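Local coordinates for FAD-binding oxidoreductase (Gulosibacter chungangensis, PDB 7PBG), which oxidises 4-ethylphenol with a covalently bound FAD cofactor, probably by dehydrogenating the alkyl side chain to give 4-vinylphenol, at residues A[239-252]-A[314-328]. Numbering follows the deposited sequence.
Sequences PPEMLSFAIYFENE and GIGHWIVYGTCYGPR
The ring of F245 lies flat across the backbone of G322. CA of G322 sits 3.7 Å from the ring centroid, over the face, as a CH-pi contact. The ring folds back over the neighbouring strand because its CG stands between the backbone N and the carbonyl carbon (chi1 56°). A side chain at G322 would run into CZ, so the glycine is the hollow and the phenyl the bump. V320 CG1 meets the ring edge, and C324 SG lies obliquely off CE2. With an alanine here in place of F245, a gap would probably open above G322, and V320 CG1 and C324 SG would lose the ring they both touch. V320 CG2 presses on F249 CE2 at 3.6 Å, and its CB lies beside that of I247. On the same face R328 NH1 bridges to E241 OE2 at 2.9 Å, while L243 CD2 covers a guanidinium face. Strands 241-249 and 318-326 run antiparallel in an eight-stranded antiparallel sheet, consistent with the substrate (cap) domain of this flavoprotein family. Helices 255-266 and 328-342 pack on the face that carries I247, F249 and V320. Regular backbone bonds join L243 to C324, F245 to G322 and I247 to V320. Past them, H317 and W318 both face F249 in a classic beta bulge. There W318 NE1 reaches E252 O, 2.9 Å away, from above the carbonyl plane.

On the opposite face, S244 OG and T323 OG1 share a hydrogen bond of 2.7 Å. H372 ND1 also bonds to S244 OG, and N375 ND2 to T323 OG1. A246 CB packs obliquely on Y321 CE1 at 3.6 Å. Y248 CE1 touches the CG2 methyls of both I315 and I319. M242 SD makes an oblique Met-aromatic contact with Y325, whose hydroxyl bonds to N375 O.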
ATOM      1  N   PRO A 239     -14.602  16.812   6.586  1.00 20.56           N
ATOM      2  CA  PRO A 239     -15.139  17.622   5.495  1.00 22.17           C
ATOM      3  C   PRO A 239     -16.200  18.574   6.020  1.00 20.58           C
ATOM      4  O   PRO A 239     -16.624  18.482   7.145  1.00 21.68           O
ATOM      5  CB  PRO A 239     -15.741  16.605   4.519  1.00 24.79           C
ATOM      6  CG  PRO A 239     -16.127  15.440   5.411  1.00 22.80           C
ATOM      7  CD  PRO A 239     -15.183  15.463   6.604  1.00 21.99           C
ATOM      8  N   PRO A 240     -16.600  19.586   5.229  1.00 23.87           N
ATOM      9  CA  PRO A 240     -17.591  20.542   5.710  1.00 24.83           C
ATOM     10  C   PRO A 240     -18.934  19.921   6.150  1.00 22.66           C
ATOM     11  O   PRO A 240     -19.533  20.320   7.168  1.00 22.22           O
ATOM     12  CB  PRO A 240     -17.804  21.459   4.494  1.00 24.79           C
ATOM     13  CG  PRO A 240     -16.590  21.291   3.635  1.00 25.41           C
ATOM     14  CD  PRO A 240     -16.005  19.917   3.941  1.00 24.12           C
ATOM     15  N   GLU A 241     -19.410  18.935   5.387  1.00 22.28           N
ATOM     16  CA  GLU A 241     -20.693  18.253   5.632  1.00 22.32           C
ATOM     17  C   GLU A 241     -20.594  16.797   5.229  1.00 19.51           C
ATOM     18  O   GLU A 241     -19.725  16.482   4.408  1.00 19.12           O
ATOM     19  CB  GLU A 241     -21.782  18.948   4.810  1.00 25.09           C
ATOM     20  CG  GLU A 241     -23.154  18.758   5.342  1.00 31.22           C
ATOM     21  CD  GLU A 241     -24.151  19.858   4.984  1.00 29.12           C
ATOM     22  OE1 GLU A 241     -23.774  20.966   4.564  1.00 31.77           O
ATOM     23  OE2 GLU A 241     -25.293  19.587   5.167  1.00 37.26           O
ATOM     24  N   MET A 242     -21.480  15.971   5.774  1.00 19.05           N
ATOM     25  CA  MET A 242     -21.611  14.562   5.396  1.00 19.55           C
ATOM     26  C   MET A 242     -23.098  14.220   5.416  1.00 21.38           C
ATOM     27  O   MET A 242     -23.820  14.677   6.333  1.00 21.30           O
ATOM     28  CB  MET A 242     -20.834  13.680   6.366  1.00 20.58           C
ATOM     29  CG  MET A 242     -19.393  13.989   6.350  1.00 21.47           C
ATOM     30  SD  MET A 242     -18.342  12.961   7.395  1.00 21.85           S
ATOM     31  CE  MET A 242     -18.524  13.859   8.933  1.00 19.61           C
ATOM     32  N   LEU A 243     -23.546  13.467   4.440  1.00 18.92           N
ATOM     33  CA  LEU A 243     -24.967  13.068   4.308  1.00 19.04           C
ATOM     34  C   LEU A 243     -25.053  11.619   3.869  1.00 18.48           C
ATOM     35  O   LEU A 243     -24.382  11.259   2.834  1.00 20.37           O
ATOM     36  CB  LEU A 243     -25.647  13.997   3.315  1.00 20.30           C
ATOM     37  CG  LEU A 243     -27.132  13.757   3.102  1.00 19.32           C
ATOM     38  CD1 LEU A 243     -27.930  14.175   4.318  1.00 20.79           C
ATOM     39  CD2 LEU A 243     -27.606  14.536   1.890  1.00 19.43           C
ATOM     40  N   SER A 244     -25.755  10.827   4.651  1.00 18.00           N
ATOM     41  CA  SER A 244     -25.897   9.378   4.417  1.00 20.24           C
ATOM     42  C   SER A 244     -27.220   9.049   3.761  1.00 19.92           C
ATOM     43  O   SER A 244     -28.190   9.831   3.798  1.00 20.78           O
ATOM     44  CB  SER A 244     -25.732   8.584   5.666  1.00 19.31           C
ATOM     45  OG  SER A 244     -24.458   8.741   6.184  1.00 19.22           O
ATOM     46  N   PHE A 245     -27.263   7.880   3.148  1.00 18.86           N
ATOM     47  CA  PHE A 245     -28.458   7.417   2.456  1.00 19.14           C
ATOM     48  C   PHE A 245     -28.635   5.916   2.638  1.00 18.37           C
ATOM     49  O   PHE A 245     -27.670   5.151   2.892  1.00 18.91           O
ATOM     50  CB  PHE A 245     -28.372   7.812   1.000  1.00 18.69           C
ATOM     51  CG  PHE A 245     -27.153   7.322   0.281  1.00 19.82           C
ATOM     52  CD1 PHE A 245     -27.116   6.074  -0.314  1.00 18.15           C
ATOM     53  CD2 PHE A 245     -26.052   8.141   0.157  1.00 19.01           C
ATOM     54  CE1 PHE A 245     -25.983   5.689  -1.012  1.00 19.37           C
ATOM     55  CE2 PHE A 245     -24.920   7.746  -0.535  1.00 19.68           C
ATOM     56  CZ  PHE A 245     -24.900   6.514  -1.129  1.00 19.02           C
ATOM     57  N   ALA A 246     -29.890   5.525   2.489  1.00 17.99           N
ATOM     58  CA  ALA A 246     -30.332   4.121   2.475  1.00 19.18           C
ATOM     59  C   ALA A 246     -31.117   3.951   1.195  1.00 19.34           C
ATOM     60  O   ALA A 246     -31.939   4.849   0.843  1.00 20.21           O
ATOM     61  CB  ALA A 246     -31.162   3.784   3.684  1.00 19.48           C
ATOM     62  N   ILE A 247     -30.880   2.874   0.494  1.00 19.07           N
ATOM     63  CA  ILE A 247     -31.628   2.560  -0.749  1.00 18.79           C
ATOM     64  C   ILE A 247     -32.203   1.164  -0.601  1.00 16.72           C
ATOM     65  O   ILE A 247     -31.432   0.245  -0.363  1.00 17.71           O
ATOM     66  CB  ILE A 247     -30.770   2.678  -2.020  1.00 19.62           C
ATOM     67  CG1 ILE A 247     -29.737   3.814  -1.917  1.00 19.26           C
ATOM     68  CG2 ILE A 247     -31.708   2.860  -3.186  1.00 18.29           C
ATOM     69  CD1 ILE A 247     -28.922   3.993  -3.137  1.00 20.79           C
ATOM     70  N   TYR A 248     -33.515   1.072  -0.644  1.00 17.13           N
ATOM     71  CA  TYR A 248     -34.225  -0.196  -0.373  1.00 16.76           C
ATOM     72  C   TYR A 248     -34.674  -0.809  -1.688  1.00 18.35           C
ATOM     73  O   TYR A 248     -35.342  -0.131  -2.491  1.00 18.79           O
ATOM     74  CB  TYR A 248     -35.423   0.056   0.525  1.00 17.88           C
ATOM     75  CG  TYR A 248     -35.057   0.836   1.756  1.00 18.08           C
ATOM     76  CD1 TYR A 248     -34.328   0.258   2.775  1.00 17.94           C
ATOM     77  CD2 TYR A 248     -35.462   2.139   1.905  1.00 20.09           C
ATOM     78  CE1 TYR A 248     -34.000   0.956   3.920  1.00 18.41           C
ATOM     79  CE2 TYR A 248     -35.155   2.858   3.046  1.00 20.58           C
ATOM     80  CZ  TYR A 248     -34.435   2.255   4.060  1.00 20.25           C
ATOM     81  OH  TYR A 248     -34.156   2.978   5.176  1.00 22.61           O
ATOM     82  N   PHE A 249     -34.421  -2.098  -1.850  1.00 17.54           N
ATOM     83  CA  PHE A 249     -34.819  -2.823  -3.080  1.00 18.31           C
ATOM     84  C   PHE A 249     -35.802  -3.909  -2.663  1.00 19.55           C
ATOM     85  O   PHE A 249     -35.563  -4.635  -1.672  1.00 18.38           O
ATOM     86  CB  PHE A 249     -33.564  -3.342  -3.767  1.00 17.61           C
ATOM     87  CG  PHE A 249     -32.642  -2.223  -4.160  1.00 17.66           C
ATOM     88  CD1 PHE A 249     -32.823  -1.551  -5.343  1.00 19.36           C
ATOM     89  CD2 PHE A 249     -31.682  -1.756  -3.267  1.00 18.58           C
ATOM     90  CE1 PHE A 249     -32.020  -0.485  -5.675  1.00 18.12           C
ATOM     91  CE2 PHE A 249     -30.838  -0.715  -3.615  1.00 17.64           C
ATOM     92  CZ  PHE A 249     -31.020  -0.064  -4.809  1.00 19.33           C
ATOM     93  N   GLU A 250     -36.896  -4.010  -3.412  1.00 19.71           N
ATOM     94  CA  GLU A 250     -38.076  -4.804  -3.011  1.00 21.78           C
ATOM     95  C   GLU A 250     -37.854  -6.299  -3.303  1.00 21.69           C
ATOM     96  O   GLU A 250     -38.717  -7.095  -2.907  1.00 22.37           O
ATOM     97  CB  GLU A 250     -39.313  -4.218  -3.705  1.00 23.85           C
ATOM     98  CG  GLU A 250     -39.405  -4.559  -5.161  1.00 25.91           C
ATOM     99  CD  GLU A 250     -40.695  -4.117  -5.842  1.00 27.15           C
ATOM    100  OE1 GLU A 250     -41.463  -3.404  -5.206  1.00 25.38           O
ATOM    101  OE2 GLU A 250     -40.865  -4.449  -7.030  1.00 32.42           O
ATOM    102  N   ASN A 251     -36.877  -6.656  -4.144  1.00 19.68           N
ATOM    103  CA  ASN A 251     -36.784  -8.048  -4.632  1.00 21.80           C
ATOM    104  C   ASN A 251     -35.436  -8.651  -4.243  1.00 20.06           C
ATOM    105  O   ASN A 251     -34.403  -7.994  -4.470  1.00 21.33           O
ATOM    106  CB  ASN A 251     -37.017  -8.080  -6.145  1.00 24.70           C
ATOM    107  CG  ASN A 251     -37.476  -9.427  -6.645  1.00 28.84           C
ATOM    108  OD1 ASN A 251     -36.916 -10.489  -6.326  1.00 26.66           O
ATOM    109  ND2 ASN A 251     -38.549  -9.395  -7.427  1.00 36.24           N
ATOM    110  N   GLU A 252     -35.421  -9.901  -3.810  1.00 20.19           N
ATOM    111  CA  GLU A 252     -34.144 -10.619  -3.620  1.00 23.52           C
ATOM    112  C   GLU A 252     -33.369 -10.630  -4.931  1.00 22.82           C
ATOM    113  O   GLU A 252     -32.130 -10.738  -4.894  1.00 21.37           O
ATOM    114  CB  GLU A 252     -34.337 -12.067  -3.202  1.00 26.76           C
ATOM    115  CG  GLU A 252     -34.565 -12.204  -1.737  1.00 34.12           C
ATOM    116  CD  GLU A 252     -34.416 -13.619  -1.226  1.00 37.66           C
ATOM    117  OE1 GLU A 252     -33.741 -14.418  -1.893  1.00 32.31           O
ATOM    118  OE2 GLU A 252     -34.968 -13.891  -0.135  1.00 45.90           O
ATOM    119  N   GLY A 314     -39.924  -1.945   7.187  1.00 20.42           N
ATOM    120  CA  GLY A 314     -40.049  -0.909   6.152  1.00 21.21           C
ATOM    121  C   GLY A 314     -38.727  -0.703   5.425  1.00 22.06           C
ATOM    122  O   GLY A 314     -38.405   0.446   5.121  1.00 23.75           O
ATOM    123  N   ILE A 315     -38.034  -1.786   5.085  1.00 20.39           N
ATOM    124  CA  ILE A 315     -36.735  -1.718   4.365  1.00 19.89           C
ATOM    125  C   ILE A 315     -36.859  -2.457   3.009  1.00 18.61           C
ATOM    126  O   ILE A 315     -37.851  -2.227   2.291  1.00 19.79           O
ATOM    127  CB  ILE A 315     -35.599  -2.148   5.318  1.00 18.49           C
ATOM    128  CG1 ILE A 315     -35.764  -3.559   5.878  1.00 19.24           C
ATOM    129  CG2 ILE A 315     -35.523  -1.167   6.489  1.00 20.78           C
ATOM    130  CD1 ILE A 315     -34.629  -3.957   6.787  1.00 19.21           C
ATOM    131  N   GLY A 316     -35.882  -3.255   2.633  1.00 19.10           N
ATOM    132  CA  GLY A 316     -35.930  -4.019   1.365  1.00 18.98           C
ATOM    133  C   GLY A 316     -35.327  -5.375   1.593  1.00 18.04           C
ATOM    134  O   GLY A 316     -34.667  -5.556   2.614  1.00 19.00           O
ATOM    135  N   HIS A 317     -35.450  -6.282   0.629  1.00 17.78           N
ATOM    136  CA  HIS A 317     -34.686  -7.544   0.673  1.00 17.50           C
ATOM    137  C   HIS A 317     -33.178  -7.260   0.585  1.00 19.40           C
ATOM    138  O   HIS A 317     -32.395  -8.092   1.090  1.00 18.84           O
ATOM    139  CB  HIS A 317     -35.156  -8.442  -0.464  1.00 18.75           C
ATOM    140  CG  HIS A 317     -36.419  -9.150  -0.125  1.00 18.51           C
ATOM    141  ND1 HIS A 317     -36.454 -10.200   0.772  1.00 20.30           N
ATOM    142  CD2 HIS A 317     -37.702  -8.928  -0.484  1.00 19.38           C
ATOM    143  CE1 HIS A 317     -37.702 -10.598   0.924  1.00 21.86           C
ATOM    144  NE2 HIS A 317     -38.492  -9.843   0.165  1.00 21.14           N
ATOM    145  N   TRP A 318     -32.789  -6.180  -0.109  1.00 17.96           N
ATOM    146  CA  TRP A 318     -31.423  -5.625  -0.196  1.00 16.91           C
ATOM    147  C   TRP A 318     -31.526  -4.165   0.215  1.00 18.18           C
ATOM    148  O   TRP A 318     -32.506  -3.494  -0.192  1.00 19.28           O
ATOM    149  CB  TRP A 318     -30.814  -5.777  -1.597  1.00 16.19           C
ATOM    150  CG  TRP A 318     -30.592  -7.211  -1.940  1.00 17.50           C
ATOM    151  CD1 TRP A 318     -31.334  -7.985  -2.776  1.00 18.63           C
ATOM    152  CD2 TRP A 318     -29.567  -8.066  -1.395  1.00 17.46           C
ATOM    153  NE1 TRP A 318     -30.840  -9.264  -2.779  1.00 18.55           N
ATOM    154  CE2 TRP A 318     -29.755  -9.343  -1.962  1.00 17.22           C
ATOM    155  CE3 TRP A 318     -28.500  -7.854  -0.519  1.00 18.72           C
ATOM    156  CZ2 TRP A 318     -28.904 -10.417  -1.668  1.00 16.25           C
ATOM    157  CZ3 TRP A 318     -27.666  -8.907  -0.210  1.00 18.13           C
ATOM    158  CH2 TRP A 318     -27.872 -10.163  -0.793  1.00 17.80           C
ATOM    159  N   ILE A 319     -30.559  -3.725   0.999  1.00 17.84           N
ATOM    160  CA  ILE A 319     -30.421  -2.312   1.369  1.00 18.26           C
ATOM    161  C   ILE A 319     -28.996  -1.896   1.017  1.00 18.11           C
ATOM    162  O   ILE A 319     -28.020  -2.571   1.426  1.00 18.14           O
ATOM    163  CB  ILE A 319     -30.719  -2.114   2.869  1.00 18.16           C
ATOM    164  CG1 ILE A 319     -31.985  -2.831   3.339  1.00 18.50           C
ATOM    165  CG2 ILE A 319     -30.722  -0.641   3.185  1.00 17.67           C
ATOM    166  CD1 ILE A 319     -31.775  -4.216   3.863  1.00 18.43           C
ATOM    167  N   VAL A 320     -28.888  -0.792   0.310  1.00 17.73           N
ATOM    168  CA  VAL A 320     -27.610  -0.071   0.077  1.00 18.86           C
ATOM    169  C   VAL A 320     -27.523   1.046   1.106  1.00 18.51           C
ATOM    170  O   VAL A 320     -28.455   1.805   1.203  1.00 19.15           O
ATOM    171  CB  VAL A 320     -27.485   0.458  -1.350  1.00 18.48           C
ATOM    172  CG1 VAL A 320     -26.259   1.334  -1.534  1.00 21.56           C
ATOM    173  CG2 VAL A 320     -27.518  -0.708  -2.339  1.00 19.92           C
ATOM    174  N   TYR A 321     -26.411   1.097   1.822  1.00 17.11           N
ATOM    175  CA  TYR A 321     -26.065   2.251   2.660  1.00 17.20           C
ATOM    176  C   TYR A 321     -24.788   2.893   2.128  1.00 16.60           C
ATOM    177  O   TYR A 321     -23.805   2.186   1.875  1.00 17.86           O
ATOM    178  CB  TYR A 321     -25.848   1.817   4.106  1.00 17.34           C
ATOM    179  CG  TYR A 321     -27.090   1.311   4.784  1.00 16.86           C
ATOM    180  CD1 TYR A 321     -28.056   2.195   5.257  1.00 16.89           C
ATOM    181  CD2 TYR A 321     -27.300  -0.042   4.973  1.00 17.93           C
ATOM    182  CE1 TYR A 321     -29.186   1.735   5.903  1.00 18.11           C
ATOM    183  CE2 TYR A 321     -28.455  -0.511   5.557  1.00 18.78           C
ATOM    184  CZ  TYR A 321     -29.382   0.376   6.062  1.00 17.94           C
ATOM    185  OH  TYR A 321     -30.487  -0.135   6.667  1.00 19.02           O
ATOM    186  N   GLY A 322     -24.800   4.211   2.016  1.00 17.52           N
ATOM    187  CA  GLY A 322     -23.653   5.026   1.630  1.00 17.78           C
ATOM    188  C   GLY A 322     -23.673   6.400   2.288  1.00 20.10           C
ATOM    189  O   GLY A 322     -24.652   6.763   2.962  1.00 18.80           O
ATOM    190  N   THR A 323     -22.623   7.159   2.015  1.00 18.53           N
ATOM    191  CA  THR A 323     -22.428   8.530   2.532  1.00 18.07           C
ATOM    192  C   THR A 323     -21.662   9.368   1.513  1.00 19.79           C
ATOM    193  O   THR A 323     -20.776   8.877   0.801  1.00 18.96           O
ATOM    194  CB  THR A 323     -21.748   8.500   3.904  1.00 18.37           C
ATOM    195  OG1 THR A 323     -22.481   7.659   4.783  1.00 18.09           O
ATOM    196  CG2 THR A 323     -21.586   9.895   4.479  1.00 19.47           C
ATOM    197  N   CYS A 324     -22.080  10.615   1.380  1.00 18.94           N
ATOM    198  CA  CYS A 324     -21.422  11.654   0.579  1.00 17.92           C
ATOM    199  C   CYS A 324     -20.774  12.660   1.536  1.00 17.35           C
ATOM    200  O   CYS A 324     -21.293  12.931   2.683  1.00 21.17           O
ATOM    201  CB  CYS A 324     -22.443  12.315  -0.329  1.00 21.01           C
ATOM    202  SG  CYS A 324     -22.894  11.228  -1.706  1.00 22.80           S
ATOM    203  N   TYR A 325     -19.634  13.158   1.106  1.00 17.68           N
ATOM    204  CA  TYR A 325     -18.719  14.002   1.922  1.00 18.26           C
ATOM    205  C   TYR A 325     -18.376  15.258   1.147  1.00 17.44           C
ATOM    206  O   TYR A 325     -17.978  15.142  -0.026  1.00 19.51           O
ATOM    207  CB  TYR A 325     -17.415  13.270   2.237  1.00 19.23           C
ATOM    208  CG  TYR A 325     -17.614  11.911   2.854  1.00 19.30           C
ATOM    209  CD1 TYR A 325     -17.510  11.727   4.221  1.00 19.95           C
ATOM    210  CD2 TYR A 325     -17.979  10.818   2.089  1.00 18.24           C
ATOM    211  CE1 TYR A 325     -17.691  10.488   4.814  1.00 18.66           C
ATOM    212  CE2 TYR A 325     -18.206   9.588   2.675  1.00 18.45           C
ATOM    213  CZ  TYR A 325     -18.025   9.399   4.043  1.00 18.38           C
ATOM    214  OH  TYR A 325     -18.261   8.159   4.607  1.00 18.85           O
ATOM    215  N   GLY A 326     -18.433  16.410   1.804  1.00 19.30           N
ATOM    216  CA  GLY A 326     -17.852  17.637   1.237  1.00 21.68           C
ATOM    217  C   GLY A 326     -18.740  18.823   1.529  1.00 19.41           C
ATOM    218  O   GLY A 326     -19.648  18.723   2.336  1.00 21.26           O
ATOM    219  N   PRO A 327     -18.516  19.930   0.807  1.00 20.43           N
ATOM    220  CA  PRO A 327     -19.447  21.037   0.871  1.00 19.60           C
ATOM    221  C   PRO A 327     -20.783  20.593   0.280  1.00 21.27           C
ATOM    222  O   PRO A 327     -20.823  19.714  -0.597  1.00 20.21           O
ATOM    223  CB  PRO A 327     -18.794  22.117   0.012  1.00 21.67           C
ATOM    224  CG  PRO A 327     -17.881  21.384  -0.919  1.00 21.94           C
ATOM    225  CD  PRO A 327     -17.514  20.058  -0.261  1.00 20.29           C
ATOM    226  N   ARG A 328     -21.854  21.248   0.702  1.00 20.08           N
ATOM    227  CA  ARG A 328     -23.218  20.881   0.273  1.00 21.22           C
ATOM    228  C   ARG A 328     -23.367  20.926  -1.252  1.00 19.19           C
ATOM    229  O   ARG A 328     -24.109  20.074  -1.786  1.00 20.81           O
ATOM    230  CB  ARG A 328     -24.269  21.733   0.970  1.00 21.47           C
ATOM    231  CG  ARG A 328     -25.664  21.135   0.929  1.00 23.18           C
ATOM    232  CD  ARG A 328     -25.791  19.762   1.560  1.00 24.07           C
ATOM    233  NE  ARG A 328     -27.123  19.201   1.377  1.00 24.86           N
ATOM    234  CZ  ARG A 328     -27.905  18.663   2.331  1.00 26.72           C
ATOM    235  NH1 ARG A 328     -27.480  18.519   3.586  1.00 24.03           N
ATOM    236  NH2 ARG A 328     -29.103  18.209   1.978  1.00 24.93           N
TER
HETATM  237  O   HOH W   1     -21.622  22.788   3.232  1.00 39.38           O
HETATM  238  O   HOH W   2     -32.681   1.726   7.067  1.00 20.07           O
HETATM  239  O   HOH W   3     -34.354 -11.961   1.337  1.00 30.69           O